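Local coordinates for bifunctional protein PutA (Bdellovibrio bacteriovorus, PDB 5UR2) that probably oxidises L-proline to L-glutamate in two steps, pairing a flavin-dependent proline dehydrogenase with an NAD-dependent L-glutamate gamma-semialdehyde dehydrogenase, at residues B[240-243]-B[244-247]; B[205-208]-B[209-212]. One frame throughout, in Å; residues are numbered along the deposited sequence.

In the fold
Both contacts belong to the proline dehydrogenase barrel, a closed parallel sheet of eight strands. Interaction 2 comes first along the chain. It lies in the loop after strand 194-197, where helix 211-232 begins. Interaction 1 follows in an equivalent place, after the next barrel strand, 235-238, and at the start of helix 246-257. These strands are neighbours in the barrel, and the centres of the two contacts are about 13 Å apart. They touch through H247 and W211, whose rings meet with their planes at about 50°. Interaction 1 reaches the modified flavin through M240, while interaction 2 faces residues of the later part of the chain, among them W587 and K816.

Interaction 1. Residues B[240-243]-B[244-247]; sequences MEQY and SVKH. With P5F (N-propargylglycine-modified flavin adenine dinucleotide), chain F.
The flavin pocket of the proline dehydrogenase barrel includes M240, whose SD lies 3.8 Å from CG of K246 at the start of helix 246-257. The backbone of M240 grips the pyrimidine edge of the N-propargylglycine-modified flavin twice. Its N donates to O4 of the flavin at 3.1 Å, and flavin N3 donates to its O at 2.8 Å. The chain then turns into the helix. V245 N, at the N-cap position, donates to Q242 O at 3.1 Å. Next, K246 N gives a bond to Y243 O at 3.0 Å. Alongside, V245 CG2 packs against E241 CB, and S244 OG lies beside Q242 CG. E241 OE2 is hydrogen-bonded to T200 OG1, while Q273 NE2 bonds both E241 O and the flavin, so it ties this loop to the cofactor. K246 has CG anti to its backbone N (chi1 -171°), and bends at chi2 and chi3 bring its chain past Y243. Its NZ forms salt bridges with D278 and D282, and D278 also bonds Y243 OH. The shared carboxylate thus helps to fix both ends, while K246 CE meets the Y243 ring obliquely, 3.8 Å from CE1.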
loop_
_atom_site.group_PDB
_atom_site.type_symbol
_atom_site.label_atom_id
_atom_site.label_comp_id
_atom_site.label_asym_id
_atom_site.label_seq_id
_atom_site.Cartn_x
_atom_site.Cartn_y
_atom_site.Cartn_z
ATOM N N MET B 240 -0.838 -28.608 -39.552
ATOM C CA MET B 240 -1.513 -27.453 -38.975
ATOM C C MET B 240 -0.812 -27.074 -37.689
ATOM O O MET B 240 -0.688 -27.903 -36.775
ATOM C CB MET B 240 -2.989 -27.721 -38.695
ATOM C CG MET B 240 -3.702 -26.458 -38.263
ATOM S SD MET B 240 -3.683 -25.199 -39.541
ATOM C CE MET B 240 -4.934 -25.893 -40.627
ATOM N N GLU B 241 -0.386 -25.818 -37.618
ATOM C CA GLU B 241 0.342 -25.296 -36.469
ATOM C C GLU B 241 -0.614 -24.548 -35.541
ATOM O O GLU B 241 -1.803 -24.886 -35.473
ATOM C CB GLU B 241 1.503 -24.411 -36.950
ATOM C CG GLU B 241 2.539 -25.208 -37.738
ATOM C CD GLU B 241 3.414 -24.341 -38.645
ATOM O OE1 GLU B 241 2.898 -23.862 -39.676
ATOM O OE2 GLU B 241 4.620 -24.154 -38.340
ATOM N N GLN B 242 -0.110 -23.540 -34.827
ATOM C CA GLN B 242 -0.879 -22.869 -33.784
ATOM C C GLN B 242 -2.029 -22.046 -34.369
ATOM O O GLN B 242 -2.109 -21.781 -35.573
ATOM C CB GLN B 242 0.027 -21.980 -32.928
ATOM C CG GLN B 242 0.681 -20.857 -33.681
ATOM C CD GLN B 242 1.986 -21.272 -34.365
ATOM O OE1 GLN B 242 2.432 -22.435 -34.277
ATOM N NE2 GLN B 242 2.600 -20.317 -35.059
ATOM N N TYR B 243 -2.944 -21.642 -33.482
ATOM C CA TYR B 243 -4.174 -21.009 -33.944
ATOM C C TYR B 243 -3.906 -19.700 -34.690
ATOM O O TYR B 243 -4.653 -19.351 -35.609
ATOM C CB TYR B 243 -5.114 -20.774 -32.762
ATOM C CG TYR B 243 -6.511 -20.358 -33.193
ATOM C CD1 TYR B 243 -7.366 -21.269 -33.806
ATOM C CD2 TYR B 243 -6.965 -19.055 -33.001
ATOM C CE1 TYR B 243 -8.645 -20.905 -34.195
ATOM C CE2 TYR B 243 -8.246 -18.678 -33.380
ATOM C CZ TYR B 243 -9.080 -19.608 -33.980
ATOM O OH TYR B 243 -10.354 -19.245 -34.371
ATOM N N SER B 244 -2.839 -18.973 -34.328
ATOM C CA SER B 244 -2.545 -17.707 -34.995
ATOM C C SER B 244 -2.279 -17.867 -36.500
ATOM O O SER B 244 -2.358 -16.881 -37.234
ATOM C CB SER B 244 -1.343 -17.031 -34.334
ATOM O OG SER B 244 -0.204 -17.890 -34.412
ATOM N N VAL B 245 -1.973 -19.071 -36.983
ATOM C CA VAL B 245 -1.798 -19.284 -38.412
ATOM C C VAL B 245 -2.809 -20.270 -38.974
ATOM O O VAL B 245 -2.654 -20.723 -40.111
ATOM C CB VAL B 245 -0.360 -19.740 -38.752
ATOM C CG1 VAL B 245 0.675 -18.716 -38.261
ATOM C CG2 VAL B 245 -0.067 -21.110 -38.153
ATOM N N LYS B 246 -3.842 -20.636 -38.204
ATOM C CA LYS B 246 -4.749 -21.676 -38.690
ATOM C C LYS B 246 -5.514 -21.201 -39.917
ATOM O O LYS B 246 -5.553 -21.895 -40.937
ATOM C CB LYS B 246 -5.735 -22.112 -37.593
ATOM C CG LYS B 246 -6.568 -23.346 -37.972
ATOM C CD LYS B 246 -7.888 -22.999 -38.684
ATOM C CE LYS B 246 -8.827 -22.192 -37.768
ATOM N NZ LYS B 246 -10.181 -21.902 -38.379
ATOM N N HIS B 247 -6.148 -20.029 -39.825
ATOM C CA HIS B 247 -6.935 -19.527 -40.947
ATOM C C HIS B 247 -6.042 -19.270 -42.160
ATOM O O HIS B 247 -6.389 -19.639 -43.291
ATOM C CB HIS B 247 -7.697 -18.267 -40.510
ATOM C CG HIS B 247 -8.645 -17.740 -41.541
ATOM N ND1 HIS B 247 -9.175 -16.465 -41.486
ATOM C CD2 HIS B 247 -9.149 -18.308 -42.665
ATOM C CE1 HIS B 247 -9.964 -16.273 -42.529
ATOM N NE2 HIS B 247 -9.962 -17.374 -43.262
HETATM P PA P5F F . -6.417 -38.295 -26.477
HETATM O O1A P5F F . -7.752 -39.076 -26.723
HETATM O O2A P5F F . -5.786 -38.435 -25.183
HETATM O O5B P5F F . -6.528 -36.797 -26.568
HETATM C C5B P5F F . -5.591 -35.866 -26.041
HETATM C C4B P5F F . -5.888 -34.485 -26.646
HETATM O O4B P5F F . -7.048 -33.879 -26.127
HETATM C C3B P5F F . -4.828 -33.434 -26.489
HETATM O O3B P5F F . -3.780 -33.601 -27.365
HETATM C C2B P5F F . -5.577 -32.187 -26.737
HETATM O O2B P5F F . -5.705 -31.995 -28.104
HETATM C C1B P5F F . -6.914 -32.486 -26.161
HETATM N N9A P5F F . -7.109 -31.992 -24.821
HETATM C C8A P5F F . -6.358 -32.277 -23.689
HETATM N N7A P5F F . -6.895 -31.629 -22.648
HETATM C C5A P5F F . -8.021 -30.913 -23.057
HETATM C C6A P5F F . -8.936 -30.067 -22.434
HETATM N N6A P5F F . -8.840 -29.791 -21.029
HETATM N N1A P5F F . -9.930 -29.495 -23.141
HETATM C C2A P5F F . -10.066 -29.728 -24.464
HETATM N N3A P5F F . -9.168 -30.528 -25.109
HETATM C C4A P5F F . -8.164 -31.127 -24.456
HETATM N N1 P5F F . -1.531 -31.966 -33.728
HETATM C C2 P5F F . -1.680 -30.666 -34.337
HETATM O O2 P5F F . -2.262 -29.663 -33.596
HETATM N N3 P5F F . -1.244 -30.425 -35.680
HETATM C C4 P5F F . -0.645 -31.437 -36.470
HETATM O O4 P5F F . -0.242 -31.132 -37.776
HETATM C C4X P5F F . -0.478 -32.808 -35.826
HETATM N N5 P5F F . 0.246 -33.886 -36.495
HETATM C C5X P5F F . -0.030 -35.251 -36.003
HETATM C C6 P5F F . 0.186 -36.424 -36.904
HETATM C C7 P5F F . -0.160 -37.727 -36.464
HETATM C C7M P5F F . 0.063 -38.905 -37.386
HETATM C C8 P5F F . -0.716 -37.928 -35.164
HETATM C C8M P5F F . -1.099 -39.298 -34.665
HETATM C C9 P5F F . -0.926 -36.822 -34.306
HETATM C C9A P5F F . -0.562 -35.450 -34.760
HETATM N N10 P5F F . -0.801 -34.306 -33.878
HETATM C C10 P5F F . -0.915 -33.021 -34.510
HETATM C "C1'" P5F F . -1.111 -34.452 -32.434
HETATM C "C2'" P5F F . -2.589 -34.745 -32.178
HETATM O "O2'" P5F F . -3.320 -33.624 -32.501
HETATM C "C3'" P5F F . -2.924 -35.171 -30.747
HETATM O "O3'" P5F F . -2.601 -34.136 -29.896
HETATM C "C4'" P5F F . -2.196 -36.415 -30.257
HETATM O "O4'" P5F F . -1.938 -37.202 -31.368
HETATM C "C5'" P5F F . -2.891 -37.181 -29.115
HETATM O "O5'" P5F F . -4.296 -37.259 -29.249
HETATM P P P5F F . -5.201 -38.567 -28.933
HETATM O O1P P5F F . -6.549 -38.742 -29.731
HETATM O O2P P5F F . -4.113 -39.697 -29.071
HETATM O O3P P5F F . -5.212 -38.608 -27.291
HETATM C C21 P5F F . 2.578 -32.708 -36.365
HETATM C C22 P5F F . 1.396 -33.338 -36.542
HETATM C C23 P5F F . 2.835 -31.307 -36.949
#

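Interaction 2. Residues B[205-208]-B[209-212]; sequences QIKD and AAWD
W211 and D208 meet where the loop after strand 194-197 turns into helix 211-232. The indole turns its edge to the backbone of D208, with D208 O near the ring plane and 3.8 Å from CE3. Here CG of W211 stands anti to the backbone N (chi1 -173°), which carries the ring back alongside D208. The carboxylate of D208 folds over the next peptide instead. With chi1 at 46°, its CG sits between the backbone N and carbonyl carbon, and OD1 comes 2.6 Å from A209 N. That bond is strongly bent, at 118°, and weak. K207 runs along the two alanines: its CE lies 4.0 Å from CB of A209, and its CG is 4.0 Å from A210 N. A210, at the N-cap position, closes the turn with a weak bond of 3.0 Å from its N to K207 O. S214 OG, a turn further on, also bonds K207 O. W211 leans on L248 of helix 246-257 and gives its NE1 to E251 there. On the side of K207 and A209 lies helix 587-611, through A588 and W587. The turn therefore joins two neighbouring barrel helices to a helix from much later in the chain.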
loop_
_atom_site.group_PDB
_atom_site.type_symbol
_atom_site.label_atom_id
_atom_site.label_comp_id
_atom_site.label_asym_id
_atom_site.label_seq_id
_atom_site.Cartn_x
_atom_site.Cartn_y
_atom_site.Cartn_z
ATOM N N GLN B 205 8.990 -14.220 -42.270
ATOM C CA GLN B 205 8.394 -12.908 -42.037
ATOM C C GLN B 205 6.887 -12.886 -42.288
ATOM O O GLN B 205 6.348 -11.951 -42.890
ATOM C CB GLN B 205 9.090 -11.841 -42.879
ATOM C CG GLN B 205 10.603 -11.769 -42.656
ATOM C CD GLN B 205 10.999 -11.515 -41.197
ATOM O OE1 GLN B 205 10.517 -10.582 -40.546
ATOM N NE2 GLN B 205 11.903 -12.340 -40.691
ATOM N N ILE B 206 6.167 -13.898 -41.812
ATOM C CA ILE B 206 4.712 -13.855 -41.917
ATOM C C ILE B 206 4.176 -12.676 -41.122
ATOM O O ILE B 206 4.545 -12.465 -39.960
ATOM C CB ILE B 206 4.104 -15.180 -41.448
ATOM C CG1 ILE B 206 4.513 -16.297 -42.414
ATOM C CG2 ILE B 206 2.588 -15.053 -41.330
ATOM C CD1 ILE B 206 4.155 -17.687 -41.909
ATOM N N LYS B 207 3.282 -11.907 -41.735
ATOM C CA LYS B 207 2.747 -10.713 -41.093
ATOM C C LYS B 207 1.267 -10.624 -41.429
ATOM O O LYS B 207 0.899 -10.341 -42.573
ATOM C CB LYS B 207 3.503 -9.464 -41.552
ATOM C CG LYS B 207 2.981 -8.176 -40.970
ATOM C CD LYS B 207 3.147 -8.110 -39.442
ATOM C CE LYS B 207 2.715 -6.726 -38.948
ATOM N NZ LYS B 207 2.847 -6.549 -37.501
ATOM N N ASP B 208 0.427 -10.851 -40.427
ATOM C CA ASP B 208 -1.008 -10.964 -40.666
ATOM C C ASP B 208 -1.607 -9.662 -41.177
ATOM O O ASP B 208 -2.509 -9.686 -42.021
ATOM C CB ASP B 208 -1.723 -11.360 -39.370
ATOM C CG ASP B 208 -1.259 -10.545 -38.167
ATOM O OD1 ASP B 208 -0.689 -9.439 -38.344
ATOM O OD2 ASP B 208 -1.507 -10.996 -37.026
ATOM N N ALA B 209 -1.099 -8.519 -40.702
ATOM C CA ALA B 209 -1.620 -7.242 -41.165
ATOM C C ALA B 209 -1.412 -7.088 -42.663
ATOM O O ALA B 209 -2.226 -6.456 -43.348
ATOM C CB ALA B 209 -0.968 -6.093 -40.387
ATOM N N ALA B 210 -0.362 -7.702 -43.193
ATOM C CA ALA B 210 -0.156 -7.798 -44.635
ATOM C C ALA B 210 -0.574 -9.184 -45.120
ATOM O O ALA B 210 0.224 -9.964 -45.644
ATOM C CB ALA B 210 1.292 -7.497 -44.989
ATOM N N TRP B 211 -1.864 -9.465 -44.905
ATOM C CA TRP B 211 -2.421 -10.792 -45.127
ATOM C C TRP B 211 -2.159 -11.282 -46.543
ATOM O O TRP B 211 -1.616 -12.373 -46.738
ATOM C CB TRP B 211 -3.915 -10.766 -44.848
ATOM C CG TRP B 211 -4.596 -12.100 -44.885
ATOM C CD1 TRP B 211 -5.253 -12.665 -45.952
ATOM C CD2 TRP B 211 -4.724 -13.026 -43.801
ATOM N NE1 TRP B 211 -5.773 -13.878 -45.592
ATOM C CE2 TRP B 211 -5.460 -14.131 -44.281
ATOM C CE3 TRP B 211 -4.282 -13.031 -42.464
ATOM C CZ2 TRP B 211 -5.771 -15.231 -43.477
ATOM C CZ3 TRP B 211 -4.591 -14.122 -41.669
ATOM C CH2 TRP B 211 -5.328 -15.207 -42.177
ATOM N N ASP B 212 -2.570 -10.503 -47.549
ATOM C CA ASP B 212 -2.480 -10.970 -48.933
ATOM C C ASP B 212 -1.032 -11.183 -49.356
ATOM O O ASP B 212 -0.716 -12.153 -50.054
ATOM C CB ASP B 212 -3.147 -9.985 -49.896
ATOM C CG ASP B 212 -4.642 -9.875 -49.700
ATOM O OD1 ASP B 212 -5.246 -10.781 -49.095
ATOM O OD2 ASP B 212 -5.226 -8.900 -50.226
#